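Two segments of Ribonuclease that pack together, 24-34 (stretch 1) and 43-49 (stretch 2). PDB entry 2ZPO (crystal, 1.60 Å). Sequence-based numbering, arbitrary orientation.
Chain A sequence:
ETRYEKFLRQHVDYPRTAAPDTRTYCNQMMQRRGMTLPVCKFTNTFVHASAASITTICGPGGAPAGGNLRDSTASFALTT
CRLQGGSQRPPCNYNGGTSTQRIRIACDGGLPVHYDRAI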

# COMPACT_ATOMS: atom_id res chain seq x y z
N THR A 24 -12.53 -9.82 -3.08
CA THR A 24 -13.52 -8.75 -3.12
C THR A 24 -12.96 -7.46 -2.50
O THR A 24 -13.20 -6.37 -3.02
CB THR A 24 -14.84 -9.12 -2.41
OG1 THR A 24 -15.38 -10.35 -2.93
CG2 THR A 24 -15.86 -8.04 -2.61
N TYR A 25 -12.25 -7.58 -1.38
CA TYR A 25 -11.53 -6.44 -0.80
C TYR A 25 -10.71 -5.75 -1.90
O TYR A 25 -10.80 -4.54 -2.12
CB TYR A 25 -10.59 -6.91 0.32
CG TYR A 25 -9.77 -5.78 0.88
CD1 TYR A 25 -8.54 -5.45 0.32
CD2 TYR A 25 -10.24 -5.03 1.96
CE1 TYR A 25 -7.79 -4.41 0.84
CE2 TYR A 25 -9.50 -3.96 2.49
CZ TYR A 25 -8.28 -3.65 1.91
OH TYR A 25 -7.56 -2.59 2.42
N CYS A 26 -9.89 -6.55 -2.58
CA CYS A 26 -9.00 -5.99 -3.61
C CYS A 26 -9.75 -5.34 -4.77
O CYS A 26 -9.44 -4.24 -5.19
CB CYS A 26 -8.05 -7.08 -4.08
SG CYS A 26 -6.75 -7.45 -2.90
N ASN A 27 -10.78 -6.02 -5.26
CA ASN A 27 -11.56 -5.49 -6.34
C ASN A 27 -12.20 -4.14 -5.99
O ASN A 27 -12.12 -3.17 -6.75
CB ASN A 27 -12.60 -6.53 -6.75
CG ASN A 27 -11.98 -7.69 -7.53
OD1 ASN A 27 -10.91 -7.54 -8.15
ND2 ASN A 27 -12.66 -8.85 -7.53
N GLN A 28 -12.77 -4.07 -4.79
CA GLN A 28 -13.43 -2.85 -4.34
C GLN A 28 -12.43 -1.72 -4.07
O GLN A 28 -12.62 -0.58 -4.47
CB GLN A 28 -14.24 -3.14 -3.07
CG GLN A 28 -15.43 -4.06 -3.34
CD GLN A 28 -16.29 -4.36 -2.10
OE1 GLN A 28 -15.80 -4.48 -0.97
NE2 GLN A 28 -17.60 -4.52 -2.32
N MET A 29 -11.34 -2.06 -3.39
CA MET A 29 -10.43 -1.02 -2.88
C MET A 29 -9.59 -0.45 -4.03
O MET A 29 -9.34 0.76 -4.09
CB MET A 29 -9.55 -1.57 -1.75
CG MET A 29 -10.29 -1.88 -0.47
SD MET A 29 -11.02 -0.43 0.32
CE MET A 29 -9.67 0.72 0.29
N MET A 30 -9.20 -1.31 -4.97
CA MET A 30 -8.41 -0.84 -6.12
C MET A 30 -9.21 0.18 -6.91
O MET A 30 -8.67 1.14 -7.39
CB MET A 30 -7.98 -2.02 -6.99
CG MET A 30 -6.90 -2.90 -6.36
SD MET A 30 -5.37 -2.04 -5.86
CE MET A 30 -4.58 -1.78 -7.45
N GLN A 31 -10.51 -0.05 -7.01
CA GLN A 31 -11.38 0.90 -7.72
C GLN A 31 -11.64 2.16 -6.89
O GLN A 31 -11.45 3.28 -7.38
CB GLN A 31 -12.71 0.26 -8.08
CG GLN A 31 -13.63 1.21 -8.83
CD GLN A 31 -14.87 0.55 -9.38
OE1 GLN A 31 -14.91 -0.66 -9.58
NE2 GLN A 31 -15.90 1.35 -9.64
N ARG A 32 -12.08 1.97 -5.64
CA ARG A 32 -12.42 3.09 -4.74
C ARG A 32 -11.27 4.09 -4.62
O ARG A 32 -11.48 5.32 -4.58
CB ARG A 32 -12.83 2.56 -3.35
CG ARG A 32 -14.20 1.88 -3.29
CD ARG A 32 -14.48 1.26 -1.91
NE ARG A 32 -15.77 0.56 -1.87
CZ ARG A 32 -16.11 -0.34 -0.95
NH1 ARG A 32 -15.25 -0.67 0.01
NH2 ARG A 32 -17.31 -0.93 -1.00
N ARG A 33 -10.04 3.56 -4.59
CA ARG A 33 -8.85 4.37 -4.38
C ARG A 33 -8.22 4.91 -5.66
O ARG A 33 -7.13 5.45 -5.63
CB ARG A 33 -7.82 3.58 -3.55
CG ARG A 33 -8.27 3.23 -2.16
CD ARG A 33 -8.62 4.47 -1.33
NE ARG A 33 -8.96 4.08 0.05
CZ ARG A 33 -8.06 3.99 1.04
NH1 ARG A 33 -6.80 4.29 0.81
NH2 ARG A 33 -8.45 3.65 2.26
N GLY A 34 -8.90 4.75 -6.79
CA GLY A 34 -8.47 5.45 -8.02
C GLY A 34 -7.42 4.71 -8.81
O GLY A 34 -6.72 5.30 -9.62
N THR A 43 -0.25 -4.28 -9.21
CA THR A 43 -0.14 -4.72 -7.82
C THR A 43 -0.18 -3.54 -6.90
O THR A 43 0.23 -2.44 -7.26
CB THR A 43 1.17 -5.56 -7.59
OG1 THR A 43 1.13 -6.20 -6.32
CG2 THR A 43 2.40 -4.67 -7.65
N ASN A 44 -0.68 -3.76 -5.68
CA ASN A 44 -0.73 -2.71 -4.68
C ASN A 44 -0.91 -3.32 -3.30
O ASN A 44 -1.68 -4.27 -3.14
CB ASN A 44 -1.86 -1.73 -4.98
CG ASN A 44 -1.83 -0.52 -4.07
OD1 ASN A 44 -1.01 0.37 -4.25
ND2 ASN A 44 -2.75 -0.47 -3.10
N THR A 45 -0.14 -2.81 -2.34
CA THR A 45 -0.31 -3.19 -0.95
C THR A 45 -1.02 -2.09 -0.15
O THR A 45 -0.64 -0.90 -0.20
CB THR A 45 1.06 -3.50 -0.30
OG1 THR A 45 1.65 -4.63 -0.97
CG2 THR A 45 0.89 -3.80 1.20
N PHE A 46 -2.02 -2.51 0.62
CA PHE A 46 -2.69 -1.63 1.56
C PHE A 46 -2.15 -1.95 2.93
O PHE A 46 -2.07 -3.12 3.33
CB PHE A 46 -4.20 -1.88 1.52
CG PHE A 46 -4.83 -1.47 0.21
CD1 PHE A 46 -5.12 -0.12 -0.05
CD2 PHE A 46 -5.08 -2.43 -0.79
CE1 PHE A 46 -5.70 0.26 -1.29
CE2 PHE A 46 -5.67 -2.05 -2.01
CZ PHE A 46 -5.97 -0.71 -2.26
N VAL A 47 -1.73 -0.91 3.65
CA VAL A 47 -1.18 -1.09 4.99
C VAL A 47 -2.28 -0.70 5.98
O VAL A 47 -2.83 0.40 5.88
CB VAL A 47 0.08 -0.21 5.21
CG1 VAL A 47 0.64 -0.45 6.58
CG2 VAL A 47 1.17 -0.48 4.12
N HIS A 48 -2.57 -1.56 6.96
CA HIS A 48 -3.66 -1.31 7.94
C HIS A 48 -3.08 -0.76 9.23
O HIS A 48 -3.07 -1.41 10.29
CB HIS A 48 -4.51 -2.56 8.15
CG HIS A 48 -4.90 -3.20 6.86
ND1 HIS A 48 -5.52 -2.50 5.85
CD2 HIS A 48 -4.68 -4.45 6.37
CE1 HIS A 48 -5.71 -3.30 4.81
NE2 HIS A 48 -5.21 -4.49 5.10
N ALA A 49 -2.56 0.46 9.13
CA ALA A 49 -2.06 1.22 10.28
C ALA A 49 -2.33 2.68 9.92
O ALA A 49 -2.54 3.02 8.76
CB ALA A 49 -0.57 1.00 10.45

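No hydrogen bond joins the helix to the strand in this contact; one aromatic side chain, Phe46, is at the centre of it, making four of the six residue contacts, with Tyr25, Met29, Met30 and Arg33. The helix, residues 24-32 of a longer one, crosses the strand that starts at Thr43 nearly at a right angle (96°), with the axes 10.5 Å apart at closest approach. That spacing keeps the backbones out of touch: the CA atoms of Met29 and Phe46 are 8.9 Å apart, those of Met30 and Asn44 8.0 Å, and side chains fill the gap. Within the strand, alternation sets which residues face the helix. Asn44 and Phe46 point their CA-to-CB bonds toward the helix, whereas Thr43, Thr45 and Val47 point away.

Phe46 (chi1 -67°, m) extends its ring to the helix and has 115 Å² covered, the largest share of any residue here. Tyr25, with chi1 t, presents its ring edge to the Phe46 face in an offset edge-to-face pair, centroids 5.7 Å apart and planes at 85°; Tyr25 CE1 lies 3.7 Å from Phe46 CD2. One helical turn on, Met29 CB packs 3.7 Å from Phe46 CZ, so this methionine makes its closest approach near its own backbone. Met30 behaves differently. Its CA-to-CB bond points sideways, but three m torsions fold the chain so that its end comes nearer, and SD reaches both inward-pointing strand residues: 3.6 Å to Asn44 CB and 3.9 Å to Phe46 CE2. The sulfur sits 4.9 Å from the Phe46 ring centroid and 69° off the ring normal, an oblique approach. Arg33, the first residue to leave helical phi/psi, adds aliphatic contact, its CG 4.0 Å from Phe46 CE1, while its guanidinium nitrogens NH1 and NH2 are hydrogen-bonded elsewhere in the structure.

At the other end of the contact, the Tyr25 hydroxyl reaches past the Phe46 ring: OH lies 3.6 Å from Phe46 CB and 3.1 Å from His48 CE1. The latter is a close approach of oxygen to a ring carbon, at the edge of the imidazole and near its plane. The Tyr25 and His48 rings are perpendicular, with centroids 5.9 Å apart, in an oblique arrangement. Tyr25 OH and both imidazole nitrogens of His48 find their hydrogen bonds elsewhere in the structure. The two stretches together bury 328 Å², a modest area held by van der Waals and aromatic packing.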